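Local structure of putative immunoglobulin A1 protease (Bacteroides ovatus, 3N6Z) at residues L126-C130 with N163-I168; G146-I150 with T173-G179; Y13-P17 with A35-F39. The protein is of unproven function but may be related to proteases that cleave the host antibody immunoglobulin A1. All blocks are in the same frame, centred on the assembly; numbering follows the deposited sequence. Where two conformers were deposited one is given.

Contacts 1 and 2 belong to the body of a parallel beta-helix, whereas contact 3 lies on the surface near the N-terminus. In contact 1, neighbouring strands of one face pair through their backbones; in contact 2, side chains from different faces meet inside the coil. Their centres are about 18 Å apart, yet they touch: I168 CD1 packs on I150 CG2 at 3.7 Å, and strand 166-169 runs on to strand 172-174, which carries T173. Contact 3 closes before either begins, its nearest atoms about 14 Å from contact 1 and about 15 Å from contact 2. No active site or ligand is identified here to which the three could be related.

Contact 1. Residues L126-C130 with N163-I168; sequences LCGDC and NKTGRI
R167 meets the carboxylate of D129 broadside, NE and NH2 each taking a different oxygen. NH2 of R167 gives a nearly straight bond (169°) to OD1 of D129 at 2.9 Å, and NE of R167 reaches OD2 of D129 at 2.9 Å, on its syn side but tilted out of the carboxylate plane. The two planes are turned 51° apart, and OD1 is met from above the carboxylate. A bend in the arginine chain (chi3 -67°) brings the head back alongside its own strand, where G128 O lies over one face and NH1 of R167 bonds to OG1 of T165 at 2.9 Å; that hydroxyl is also hydrogen-bonded to G162 O. NH1 also serves the backbone oxygen of E198, and a water donates to OD2 of D129, so this charged pair suits a partly exposed face. A leucine in place of R167 would probably leave D129 without its countercharge and T165 OG1 without this donor.

These residues sit on adjacent rungs of a parallel beta-helix, where strands 128-130 and 166-168 run side by side. The pairing uses G128 N to T165 O (3.0 Å), R167 N to G128 O (3.0 Å) and C130 N to R167 O (2.9 Å). On its other edge the first strand pairs with strand 100-105 through C127 and D129.

The other face is apolar. L126, with CG anti to its backbone nitrogen, swings CD2 to within 3.9 Å of I168 CG1, the two side chains crossing at a slant. Leucine and isoleucine suit this buried side, which L154 also lines. Glycine suits G166 because a side chain there would run into L126 O, and G128 because its backbone angles leave no room for one.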
loop_
_atom_site.group_PDB
_atom_site.type_symbol
_atom_site.label_atom_id
_atom_site.label_comp_id
_atom_site.label_asym_id
_atom_site.label_seq_id
_atom_site.Cartn_x
_atom_site.Cartn_y
_atom_site.Cartn_z
ATOM N N LEU A 126 9.416 2.715 3.738
ATOM C CA LEU A 126 9.077 2.261 5.084
ATOM C C LEU A 126 9.972 1.083 5.497
ATOM O O LEU A 126 9.860 -0.014 4.921
ATOM C CB LEU A 126 7.595 1.894 5.192
ATOM C CG LEU A 126 7.171 1.419 6.599
ATOM C CD1 LEU A 126 7.509 2.415 7.738
ATOM C CD2 LEU A 126 5.677 1.081 6.613
ATOM N N CYS A 127 10.826 1.352 6.482
ATOM C CA CYS A 127 11.660 0.369 7.132
ATOM C C CYS A 127 11.165 0.319 8.567
ATOM O O CYS A 127 11.316 1.277 9.302
ATOM C CB CYS A 127 13.132 0.728 7.059
ATOM S SG CYS A 127 13.792 0.874 5.406
ATOM N N GLY A 128 10.493 -0.775 8.911
ATOM C CA GLY A 128 9.724 -0.883 10.157
ATOM C C GLY A 128 8.312 -1.323 9.902
ATOM O O GLY A 128 8.072 -2.217 9.085
ATOM N N ASP A 129 7.381 -0.707 10.621
ATOM C CA ASP A 129 5.999 -1.174 10.652
ATOM C C ASP A 129 5.026 0.002 10.586
ATOM O O ASP A 129 5.241 1.034 11.252
ATOM C CB ASP A 129 5.692 -1.957 11.944
ATOM C CG ASP A 129 6.367 -3.308 12.000
ATOM O OD1 ASP A 129 7.539 -3.385 12.422
ATOM O OD2 ASP A 129 5.719 -4.266 11.542
ATOM N N CYS A 130 3.938 -0.182 9.858
ATOM C CA CYS A 130 2.792 0.697 9.930
ATOM C C CYS A 130 1.581 -0.193 10.154
ATOM O O CYS A 130 1.350 -1.144 9.377
ATOM C CB CYS A 130 2.652 1.489 8.639
ATOM S SG CYS A 130 1.201 2.567 8.576
ATOM N N ASN A 163 16.227 -4.982 9.911
ATOM C CA ASN A 163 15.522 -3.757 10.270
ATOM C C ASN A 163 15.164 -2.897 9.063
ATOM O O ASN A 163 14.385 -1.951 9.199
ATOM C CB ASN A 163 16.334 -2.949 11.273
ATOM C CG ASN A 163 16.435 -3.616 12.633
ATOM O OD1 ASN A 163 15.624 -4.487 13.002
ATOM N ND2 ASN A 163 17.416 -3.163 13.413
ATOM N N LYS A 164 15.663 -3.255 7.863
ATOM C CA LYS A 164 15.315 -2.551 6.627
ATOM C C LYS A 164 14.136 -3.176 5.872
ATOM O O LYS A 164 13.697 -2.617 4.848
ATOM C CB LYS A 164 16.572 -2.446 5.745
ATOM C CG LYS A 164 17.755 -1.746 6.457
ATOM C CD LYS A 164 17.401 -0.436 7.138
ATOM C CE LYS A 164 18.575 0.328 7.666
ATOM N NZ LYS A 164 18.164 1.553 8.457
ATOM N N THR A 165 13.583 -4.279 6.376
ATOM C CA THR A 165 12.312 -4.798 5.860
ATOM C C THR A 165 11.177 -3.904 6.375
ATOM O O THR A 165 11.354 -3.112 7.301
ATOM C CB THR A 165 12.064 -6.280 6.311
ATOM O OG1 THR A 165 12.031 -6.322 7.757
ATOM C CG2 THR A 165 13.159 -7.225 5.786
ATOM N N GLY A 166 10.023 -4.024 5.763
ATOM C CA GLY A 166 8.857 -3.228 6.147
ATOM C C GLY A 166 7.559 -3.978 6.046
ATOM O O GLY A 166 7.403 -4.816 5.171
ATOM N N ARG A 167 6.622 -3.673 6.957
ATOM C CA ARG A 167 5.332 -4.339 7.011
ATOM C C ARG A 167 4.218 -3.307 7.178
ATOM O O ARG A 167 4.362 -2.343 7.957
ATOM C CB ARG A 167 5.285 -5.304 8.169
ATOM C CG ARG A 167 6.278 -6.458 8.019
ATOM C CD ARG A 167 6.682 -7.079 9.337
ATOM N NE ARG A 167 7.466 -6.136 10.141
ATOM C CZ ARG A 167 8.751 -5.827 9.926
ATOM N NH1 ARG A 167 9.454 -6.447 9.002
ATOM N NH2 ARG A 167 9.324 -4.868 10.649
ATOM N N ILE A 168 3.117 -3.540 6.473
ATOM C CA ILE A 168 1.894 -2.751 6.596
ATOM C C ILE A 168 0.789 -3.734 6.927
ATOM O O ILE A 168 0.507 -4.663 6.154
ATOM C CB ILE A 168 1.565 -1.946 5.318
ATOM C CG1 ILE A 168 2.664 -0.894 5.080
ATOM C CG2 ILE A 168 0.172 -1.301 5.433
ATOM C CD1 ILE A 168 2.535 -0.127 3.748
HETATM O O HOH W 1 3.156 -3.858 10.734
#

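Contact 2. Residues G146-I150 with T173-G179; sequences GIGII and TTGEVIG
I149 and T173 point at each other tip to tip in the interior of a parallel beta-helix, where side chains from different faces of the coil meet without a single hydrogen bond between the two segments. This end is the tight one. The methyl CG2 of T173 packs against two isoleucines, 3.7 Å from I149 CG2 and 3.6 Å from I150 CG1. The T173 hydroxyl is buried too, but bonds to S206 OG and G185 O, so threonine can serve both the oily core and a polar pair. I149 also sends CG1 against V177 CG2 at 3.6 Å; F135, A138 and A208 fill in around it. Valine suits V177 because its branches split the work, CG2 to I149 and CG1 toward I147, though the latter side-chain pair is looser, CG1 to CG1 at 4.2 Å.

At G175 the chain turns a corner, using backbone angles that leave a side chain no room, and strand 176-179 follows. The solvent side lies at T174, E176 and I178, which turn away from 146-150 and are partly exposed. The first torsion of I147 (65°) wedges CG1 between backbone nitrogen and carbonyl carbon, and CD1 of I147 ends 3.4 Å from I178 O.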
loop_
_atom_site.group_PDB
_atom_site.type_symbol
_atom_site.label_atom_id
_atom_site.label_comp_id
_atom_site.label_asym_id
_atom_site.label_seq_id
_atom_site.Cartn_x
_atom_site.Cartn_y
_atom_site.Cartn_z
ATOM N N GLY A 146 7.658 5.260 -8.986
ATOM C CA GLY A 146 6.630 4.319 -8.580
ATOM C C GLY A 146 6.232 4.529 -7.136
ATOM O O GLY A 146 7.098 4.575 -6.239
ATOM N N ILE A 147 4.932 4.656 -6.903
ATOM C CA ILE A 147 4.432 5.077 -5.595
ATOM C C ILE A 147 3.120 4.389 -5.215
ATOM O O ILE A 147 2.476 3.758 -6.027
ATOM C CB ILE A 147 4.273 6.597 -5.499
ATOM C CG1 ILE A 147 3.184 7.116 -6.465
ATOM C CG2 ILE A 147 5.604 7.341 -5.656
ATOM C CD1 ILE A 147 2.812 8.572 -6.267
ATOM N N GLY A 148 2.805 4.499 -3.935
ATOM C CA GLY A 148 1.528 4.177 -3.341
ATOM C C GLY A 148 1.179 5.196 -2.282
ATOM O O GLY A 148 1.991 6.041 -1.944
ATOM N N ILE A 149 -0.054 5.145 -1.758
ATOM C CA ILE A 149 -0.472 6.156 -0.776
ATOM C C ILE A 149 0.347 6.071 0.492
ATOM O O ILE A 149 0.827 7.079 0.985
ATOM C CB ILE A 149 -2.000 6.069 -0.473
ATOM C CG1 ILE A 149 -2.765 6.696 -1.641
ATOM C CG2 ILE A 149 -2.377 6.766 0.849
ATOM C CD1 ILE A 149 -4.237 6.263 -1.769
ATOM N N ILE A 150 0.488 4.872 1.054
ATOM C CA ILE A 150 1.190 4.745 2.323
ATOM C C ILE A 150 2.709 4.856 2.147
ATOM O O ILE A 150 3.377 5.549 2.927
ATOM C CB ILE A 150 0.789 3.446 3.073
ATOM C CG1 ILE A 150 -0.749 3.419 3.270
ATOM C CG2 ILE A 150 1.534 3.349 4.423
ATOM C CD1 ILE A 150 -1.316 2.357 4.233
ATOM N N THR A 173 -6.572 2.305 2.411
ATOM C CA THR A 173 -6.512 3.564 1.690
ATOM C C THR A 173 -7.692 3.757 0.765
ATOM O O THR A 173 -8.249 2.800 0.199
ATOM C CB THR A 173 -5.219 3.737 0.868
ATOM O OG1 THR A 173 -5.234 2.815 -0.214
ATOM C CG2 THR A 173 -3.966 3.496 1.724
ATOM N N THR A 174 -8.066 5.013 0.626
ATOM C CA THR A 174 -9.042 5.476 -0.382
ATOM C C THR A 174 -8.499 6.755 -0.990
ATOM O O THR A 174 -7.671 7.452 -0.384
ATOM C CB THR A 174 -10.466 5.690 0.201
ATOM O OG1 THR A 174 -10.609 7.018 0.742
ATOM C CG2 THR A 174 -10.809 4.638 1.300
ATOM N N GLY A 175 -8.974 7.081 -2.200
ATOM C CA GLY A 175 -8.524 8.263 -2.922
ATOM C C GLY A 175 -7.911 7.923 -4.273
ATOM O O GLY A 175 -8.529 7.199 -5.055
ATOM N N GLU A 176 -6.720 8.446 -4.538
ATOM C CA GLU A 176 -6.078 8.289 -5.831
ATOM C C GLU A 176 -4.573 8.241 -5.744
ATOM O O GLU A 176 -3.954 8.940 -4.935
ATOM C CB GLU A 176 -6.481 9.397 -6.802
ATOM C CG GLU A 176 -6.028 10.777 -6.387
ATOM C CD GLU A 176 -6.316 11.879 -7.409
ATOM O OE1 GLU A 176 -6.691 11.586 -8.556
ATOM O OE2 GLU A 176 -6.130 13.057 -7.064
ATOM N N VAL A 177 -4.004 7.388 -6.603
ATOM C CA VAL A 177 -2.582 7.226 -6.796
ATOM C C VAL A 177 -2.318 7.330 -8.295
ATOM O O VAL A 177 -2.910 6.570 -9.091
ATOM C CB VAL A 177 -2.129 5.761 -6.398
ATOM C CG1 VAL A 177 -0.661 5.552 -6.734
ATOM C CG2 VAL A 177 -2.468 5.478 -5.001
ATOM N N ILE A 178 -1.362 8.197 -8.664
ATOM C CA ILE A 178 -0.838 8.289 -10.019
ATOM C C ILE A 178 0.682 8.132 -9.918
ATOM O O ILE A 178 1.357 8.950 -9.299
ATOM C CB ILE A 178 -1.218 9.613 -10.723
ATOM C CG1 ILE A 178 -2.718 9.764 -10.753
ATOM C CG2 ILE A 178 -0.578 9.648 -12.150
ATOM C CD1 ILE A 178 -3.176 11.127 -11.237
ATOM N N GLY A 179 1.222 7.060 -10.480
ATOM C CA GLY A 179 2.649 6.813 -10.487
ATOM C C GLY A 179 3.212 6.688 -11.877
ATOM O O GLY A 179 2.488 6.753 -12.864
#

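Contact 3. Residues Y13-P17 with A35-F39; sequences YTRVP and AGGLF
V16 rests its CG1 methyl, anti to the backbone nitrogen (chi1 161°), on the carbonyl of G37, 3.2 Å from the oxygen, while P17 beside it lays its ring along the same turn. The ring carbons of P17 do most of the touching: CG of P17 comes within 3.3 Å of G36 O, and CB of P17 lies 3.5 Å from G37 O. L38 supplies an apolar methyl: its CD2 meets CD of P17 at 3.6 Å, the two side chains crossing at an angle, and stands 3.5 Å from V16 O. The peptide bond before P17 is cis, which proline accepts most readily.

Residues 35-37 all have positive phi, so this weakly bonded turn is a short left-handed helical one, lying outside the beta-helix body at the N-terminal end of the chain. Such angles suit glycine at G36; at G37 a side chain would have no room and would strike P17 CB. No hydrogen bond joins the two segments; N60 donates from ND2 to both V16 O and L38 O. F39 stacks its ring on Y50, tying the turn to strand 50-52. P17 and G36 lie at the exposed side, and residues 18-31, which follow P17, are not modelled.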
loop_
_atom_site.group_PDB
_atom_site.type_symbol
_atom_site.label_atom_id
_atom_site.label_comp_id
_atom_site.label_asym_id
_atom_site.label_seq_id
_atom_site.Cartn_x
_atom_site.Cartn_y
_atom_site.Cartn_z
ATOM N N TYR A 13 9.389 23.659 13.010
ATOM C CA TYR A 13 9.056 24.410 11.790
ATOM C C TYR A 13 7.592 24.724 11.624
ATOM O O TYR A 13 7.239 25.433 10.681
ATOM C CB TYR A 13 9.537 23.736 10.514
ATOM C CG TYR A 13 8.737 22.590 9.976
ATOM C CD1 TYR A 13 8.815 21.332 10.568
ATOM C CD2 TYR A 13 7.955 22.741 8.834
ATOM C CE1 TYR A 13 8.126 20.281 10.074
ATOM C CE2 TYR A 13 7.259 21.679 8.310
ATOM C CZ TYR A 13 7.327 20.473 8.935
ATOM O OH TYR A 13 6.624 19.435 8.368
ATOM N N THR A 14 6.739 24.119 12.469
ATOM C CA THR A 14 5.281 24.349 12.449
ATOM C C THR A 14 4.879 25.273 13.632
ATOM O O THR A 14 5.737 25.664 14.479
ATOM C CB THR A 14 4.518 23.017 12.578
ATOM O OG1 THR A 14 4.697 22.516 13.897
ATOM C CG2 THR A 14 5.013 21.915 11.582
ATOM N N ARG A 15 3.579 25.597 13.692
ATOM C CA ARG A 15 3.038 26.451 14.763
ATOM C C ARG A 15 2.839 25.738 16.109
ATOM O O ARG A 15 2.493 26.387 17.106
ATOM C CB ARG A 15 1.720 27.118 14.321
ATOM C CG ARG A 15 0.552 26.159 14.133
ATOM C CD ARG A 15 -0.681 26.899 13.613
ATOM N NE ARG A 15 -1.766 25.972 13.280
ATOM C CZ ARG A 15 -1.883 25.293 12.136
ATOM N NH1 ARG A 15 -0.960 25.442 11.167
ATOM N NH2 ARG A 15 -2.940 24.468 11.956
ATOM N N VAL A 16 3.058 24.414 16.149
ATOM C CA VAL A 16 2.986 23.628 17.408
ATOM C C VAL A 16 4.398 23.157 17.708
ATOM O O VAL A 16 4.979 22.499 16.825
ATOM C CB VAL A 16 2.050 22.377 17.311
ATOM C CG1 VAL A 16 2.345 21.323 18.438
ATOM C CG2 VAL A 16 0.575 22.835 17.299
ATOM N N PRO A 17 4.946 23.492 18.927
ATOM C CA PRO A 17 4.251 24.208 20.047
ATOM C C PRO A 17 4.156 25.739 19.842
ATOM O O PRO A 17 5.069 26.337 19.248
ATOM C CB PRO A 17 5.125 23.878 21.269
ATOM C CG PRO A 17 6.527 23.699 20.692
ATOM C CD PRO A 17 6.387 23.327 19.221
ATOM N N ALA A 35 8.889 15.868 22.795
ATOM C CA ALA A 35 9.964 16.599 22.119
ATOM C C ALA A 35 9.730 18.114 22.283
ATOM O O ALA A 35 9.716 18.876 21.311
ATOM C CB ALA A 35 10.051 16.213 20.628
ATOM N N GLY A 36 9.498 18.534 23.529
ATOM C CA GLY A 36 9.331 19.943 23.849
ATOM C C GLY A 36 8.064 20.541 23.277
ATOM O O GLY A 36 8.046 21.705 22.896
ATOM N N GLY A 37 7.018 19.720 23.155
ATOM C CA GLY A 37 5.735 20.196 22.688
ATOM C C GLY A 37 5.426 20.031 21.213
ATOM O O GLY A 37 4.392 20.494 20.742
ATOM N N LEU A 38 6.344 19.453 20.457
ATOM C CA LEU A 38 6.046 19.098 19.061
ATOM C C LEU A 38 4.938 18.054 18.956
ATOM O O LEU A 38 4.262 17.997 17.930
ATOM C CB LEU A 38 7.311 18.579 18.349
ATOM C CG LEU A 38 8.454 19.566 18.111
ATOM C CD1 LEU A 38 9.633 18.822 17.415
ATOM C CD2 LEU A 38 7.995 20.705 17.313
ATOM N N PHE A 39 4.765 17.252 20.011
ATOM C CA PHE A 39 3.736 16.205 20.103
ATOM C C PHE A 39 3.015 16.359 21.439
ATOM O O PHE A 39 3.495 17.050 22.355
ATOM C CB PHE A 39 4.366 14.807 19.992
ATOM C CG PHE A 39 5.066 14.623 18.680
ATOM C CD1 PHE A 39 4.339 14.233 17.546
ATOM C CD2 PHE A 39 6.396 14.939 18.538
ATOM C CE1 PHE A 39 4.960 14.145 16.343
ATOM C CE2 PHE A 39 7.007 14.836 17.319
ATOM C CZ PHE A 39 6.295 14.456 16.225
#